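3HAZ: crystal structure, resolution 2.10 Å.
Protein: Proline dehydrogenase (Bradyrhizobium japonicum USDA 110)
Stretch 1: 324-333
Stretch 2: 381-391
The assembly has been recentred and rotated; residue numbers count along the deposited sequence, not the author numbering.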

# COMPACT_ATOMS: atom_id res chain seq x y z
N ILE A 324 -2.63 -24.26 -44.76
CA ILE A 324 -1.91 -23.97 -45.99
C ILE A 324 -1.27 -25.24 -46.56
O ILE A 324 -1.34 -25.50 -47.76
N ASP A 325 -0.66 -26.05 -45.69
CA ASP A 325 -0.11 -27.33 -46.11
C ASP A 325 -1.19 -28.21 -46.74
O ASP A 325 -0.96 -28.84 -47.77
N TYR A 326 -2.35 -28.23 -46.10
CA TYR A 326 -3.48 -29.05 -46.55
C TYR A 326 -3.99 -28.58 -47.90
O TYR A 326 -4.26 -29.39 -48.80
N VAL A 327 -4.12 -27.27 -48.05
CA VAL A 327 -4.61 -26.69 -49.29
C VAL A 327 -3.64 -26.97 -50.44
O VAL A 327 -4.06 -27.30 -51.55
N ASP A 328 -2.34 -26.86 -50.17
CA ASP A 328 -1.34 -27.14 -51.19
C ASP A 328 -1.39 -28.61 -51.63
O ASP A 328 -1.33 -28.90 -52.82
N ALA A 329 -1.48 -29.52 -50.67
CA ALA A 329 -1.56 -30.94 -50.98
C ALA A 329 -2.81 -31.24 -51.80
O ALA A 329 -2.80 -32.07 -52.71
N LEU A 330 -3.90 -30.55 -51.46
CA LEU A 330 -5.15 -30.67 -52.18
C LEU A 330 -4.92 -30.26 -53.63
O LEU A 330 -5.34 -30.94 -54.57
N ALA A 331 -4.23 -29.13 -53.81
CA ALA A 331 -3.97 -28.61 -55.15
C ALA A 331 -3.11 -29.57 -55.97
O ALA A 331 -3.41 -29.83 -57.14
N ARG A 332 -2.06 -30.11 -55.36
CA ARG A 332 -1.18 -31.03 -56.08
C ARG A 332 -1.90 -32.33 -56.40
O ARG A 332 -1.75 -32.88 -57.49
N ALA A 333 -2.68 -32.82 -55.45
CA ALA A 333 -3.36 -34.11 -55.61
C ALA A 333 -4.37 -34.10 -56.75
O ALA A 333 -4.56 -35.11 -57.43
N SER A 381 4.78 -15.55 -46.29
CA SER A 381 6.04 -16.07 -46.81
C SER A 381 5.83 -17.48 -47.35
O SER A 381 6.30 -17.82 -48.44
N LYS A 382 5.11 -18.29 -46.59
CA LYS A 382 4.80 -19.65 -46.97
C LYS A 382 4.04 -19.69 -48.30
O LYS A 382 4.39 -20.44 -49.21
N LEU A 383 3.00 -18.87 -48.42
CA LEU A 383 2.19 -18.86 -49.63
C LEU A 383 2.97 -18.39 -50.85
O LEU A 383 2.80 -18.92 -51.95
N LEU A 384 3.83 -17.39 -50.66
CA LEU A 384 4.61 -16.86 -51.78
C LEU A 384 5.49 -17.94 -52.39
O LEU A 384 5.70 -17.96 -53.61
N ALA A 385 6.00 -18.83 -51.55
CA ALA A 385 6.89 -19.89 -52.02
C ALA A 385 6.11 -21.04 -52.67
O ALA A 385 6.71 -21.97 -53.20
N LEU A 386 4.78 -20.95 -52.63
CA LEU A 386 3.92 -21.95 -53.25
C LEU A 386 3.44 -21.52 -54.65
O LEU A 386 2.74 -22.27 -55.33
N ARG A 387 3.82 -20.31 -55.06
CA ARG A 387 3.66 -19.89 -56.44
C ARG A 387 4.49 -20.84 -57.32
O ARG A 387 5.54 -21.30 -56.89
N PRO A 388 4.03 -21.11 -58.56
CA PRO A 388 2.88 -20.52 -59.24
C PRO A 388 1.58 -21.31 -59.09
O PRO A 388 0.54 -20.81 -59.53
N ARG A 389 1.62 -22.50 -58.52
CA ARG A 389 0.41 -23.30 -58.38
C ARG A 389 -0.62 -22.54 -57.53
O ARG A 389 -1.80 -22.48 -57.87
N ILE A 390 -0.15 -21.98 -56.42
CA ILE A 390 -0.99 -21.17 -55.55
C ILE A 390 -0.81 -19.69 -55.90
O ILE A 390 0.31 -19.18 -55.95
N PHE A 391 -1.92 -19.01 -56.16
CA PHE A 391 -1.91 -17.56 -56.36
C PHE A 391 -2.42 -16.90 -55.08
O PHE A 391 -3.62 -16.91 -54.81

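This is a small, mixed contact in which one side of a helix, read at I324, D328 and A331, packs against a chain that runs from a helix through a turn into a strand, with apolar contacts at both ends, an aspartate between them and further charged side chains at the margin. About 496 Å² is buried in all, and no backbone hydrogen bond joins the two stretches.

I324 does the most apolar work. Its CB points toward the partner, and with chi1 m and chi2 t it sets CD1 3.9 Å from CG of L383 and CG2 3.7 Å from CD1 of L386. Both leucines are m,t; L386 points in directly, whereas L383 leaves its backbone sideways and only its end closes the gap.

K382 points toward the helix with its chain extended through chi3 (t,t,t), then chi4 turns to p, so that CE lies 3.9 Å from I324 CG2 while NZ donates to D325 OD1 at 2.8 Å, a hydrogen bond within a salt bridge. D325 starts away from the partner, but its m rotamer brings the carboxylate back to the lysine.

One helical turn on, D328 (chi1 t) places its carboxylate among carbon atoms: OD2 is 3.7 Å from L386 CD2, and OD1 is 3.8 Å from I390 CG1. Its charge is answered within its own helix, where R332 NH2 donates to D328 OD2 at 3.2 Å in a salt bridge.

At A331 the side chain is a single methyl pointing in: CB lies 3.8 Å from R389 CD and 4.2 Å from I390 CD1, the isoleucine being m,m. R389, t,t,m, runs past this methyl, and CA of R332 lies over one face of its guanidinium. The rule is economical: branched aliphatics fill the seam, the arginine's aliphatic part lies against the alanine methyl, one salt bridge crosses the contact, and the central aspartate is paired within its own helix.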

# COMPACT_ATOMS: atom_id res chain seq x y z
CB ILE A 324 -0.87 -22.86 -45.78
CG1 ILE A 324 -1.58 -21.53 -45.52
CG2 ILE A 324 0.05 -22.74 -46.99
CD1 ILE A 324 -0.64 -20.39 -45.19
CB ASP A 325 0.50 -28.09 -44.93
CG ASP A 325 1.75 -27.42 -44.37
OD1 ASP A 325 2.40 -26.64 -45.10
OD2 ASP A 325 2.10 -27.70 -43.21
CB TYR A 326 -4.60 -29.01 -45.50
CG TYR A 326 -5.85 -29.76 -45.90
CD1 TYR A 326 -5.98 -31.12 -45.66
CD2 TYR A 326 -6.91 -29.11 -46.52
CE1 TYR A 326 -7.12 -31.81 -46.02
CE2 TYR A 326 -8.05 -29.78 -46.89
CZ TYR A 326 -8.16 -31.14 -46.64
OH TYR A 326 -9.30 -31.82 -47.01
CB VAL A 327 -4.87 -25.18 -49.16
CG1 VAL A 327 -5.20 -24.57 -50.52
CG2 VAL A 327 -6.01 -24.93 -48.18
CB ASP A 328 0.07 -26.80 -50.70
CG ASP A 328 1.10 -26.89 -51.82
OD1 ASP A 328 0.89 -26.24 -52.87
OD2 ASP A 328 2.11 -27.61 -51.65
CB ALA A 329 -1.57 -31.76 -49.70
CB LEU A 330 -6.18 -29.74 -51.53
CG LEU A 330 -7.63 -30.18 -51.39
CD1 LEU A 330 -7.73 -31.64 -50.99
CD2 LEU A 330 -8.32 -29.29 -50.36
CB ALA A 331 -3.32 -27.24 -55.06
CB ARG A 332 0.10 -31.32 -55.27
CG ARG A 332 0.90 -30.09 -54.88
CD ARG A 332 2.27 -30.48 -54.33
NE ARG A 332 2.24 -31.75 -53.61
CZ ARG A 332 2.12 -31.86 -52.29
NH1 ARG A 332 2.10 -33.07 -51.73
NH2 ARG A 332 2.02 -30.78 -51.52
CB ALA A 333 -4.03 -34.52 -54.30
CB SER A 381 7.09 -16.08 -45.69
OG SER A 381 8.31 -16.63 -46.15
CB LYS A 382 3.95 -20.30 -45.88
CG LYS A 382 3.94 -21.81 -45.84
CD LYS A 382 3.26 -22.27 -44.55
CE LYS A 382 2.93 -23.75 -44.58
NZ LYS A 382 4.16 -24.58 -44.62
CB LEU A 383 0.93 -18.01 -49.44
CG LEU A 383 -0.19 -18.67 -48.64
CD1 LEU A 383 -1.19 -17.61 -48.16
CD2 LEU A 383 -0.88 -19.76 -49.47
CB LEU A 384 5.45 -15.66 -51.33
CG LEU A 384 4.67 -14.37 -51.09
CD1 LEU A 384 5.54 -13.34 -50.38
CD2 LEU A 384 4.10 -13.80 -52.40
CB ALA A 385 7.75 -20.41 -50.87
CB LEU A 386 2.73 -22.30 -52.34
CG LEU A 386 3.08 -23.00 -51.01
CD1 LEU A 386 1.84 -23.23 -50.14
CD2 LEU A 386 3.81 -24.31 -51.27
CB ARG A 387 4.13 -18.45 -56.62
CG ARG A 387 3.33 -17.42 -55.83
CD ARG A 387 3.91 -16.03 -55.99
NE ARG A 387 5.22 -15.91 -55.35
CZ ARG A 387 6.02 -14.85 -55.47
NH1 ARG A 387 5.65 -13.81 -56.21
NH2 ARG A 387 7.19 -14.83 -54.84
CB PRO A 388 3.29 -20.57 -60.73
CG PRO A 388 4.62 -21.32 -60.77
CD PRO A 388 4.79 -21.99 -59.46
CB ARG A 389 0.70 -24.66 -57.76
CG ARG A 389 -0.53 -25.54 -57.62
CD ARG A 389 -0.19 -26.95 -57.16
NE ARG A 389 0.72 -27.63 -58.07
CZ ARG A 389 0.35 -28.24 -59.20
NH1 ARG A 389 -0.92 -28.24 -59.57
NH2 ARG A 389 1.26 -28.84 -59.95
CB ILE A 390 -0.64 -21.38 -54.06
CG1 ILE A 390 -0.76 -22.86 -53.67
CG2 ILE A 390 -1.52 -20.51 -53.16
CD1 ILE A 390 -2.15 -23.44 -53.86
CB PHE A 391 -2.80 -17.19 -57.56
CG PHE A 391 -2.84 -15.71 -57.85
CD1 PHE A 391 -1.94 -15.13 -58.74
CD2 PHE A 391 -3.81 -14.90 -57.26
CE1 PHE A 391 -1.98 -13.77 -59.02
CE2 PHE A 391 -3.86 -13.53 -57.54
CZ PHE A 391 -2.95 -12.96 -58.42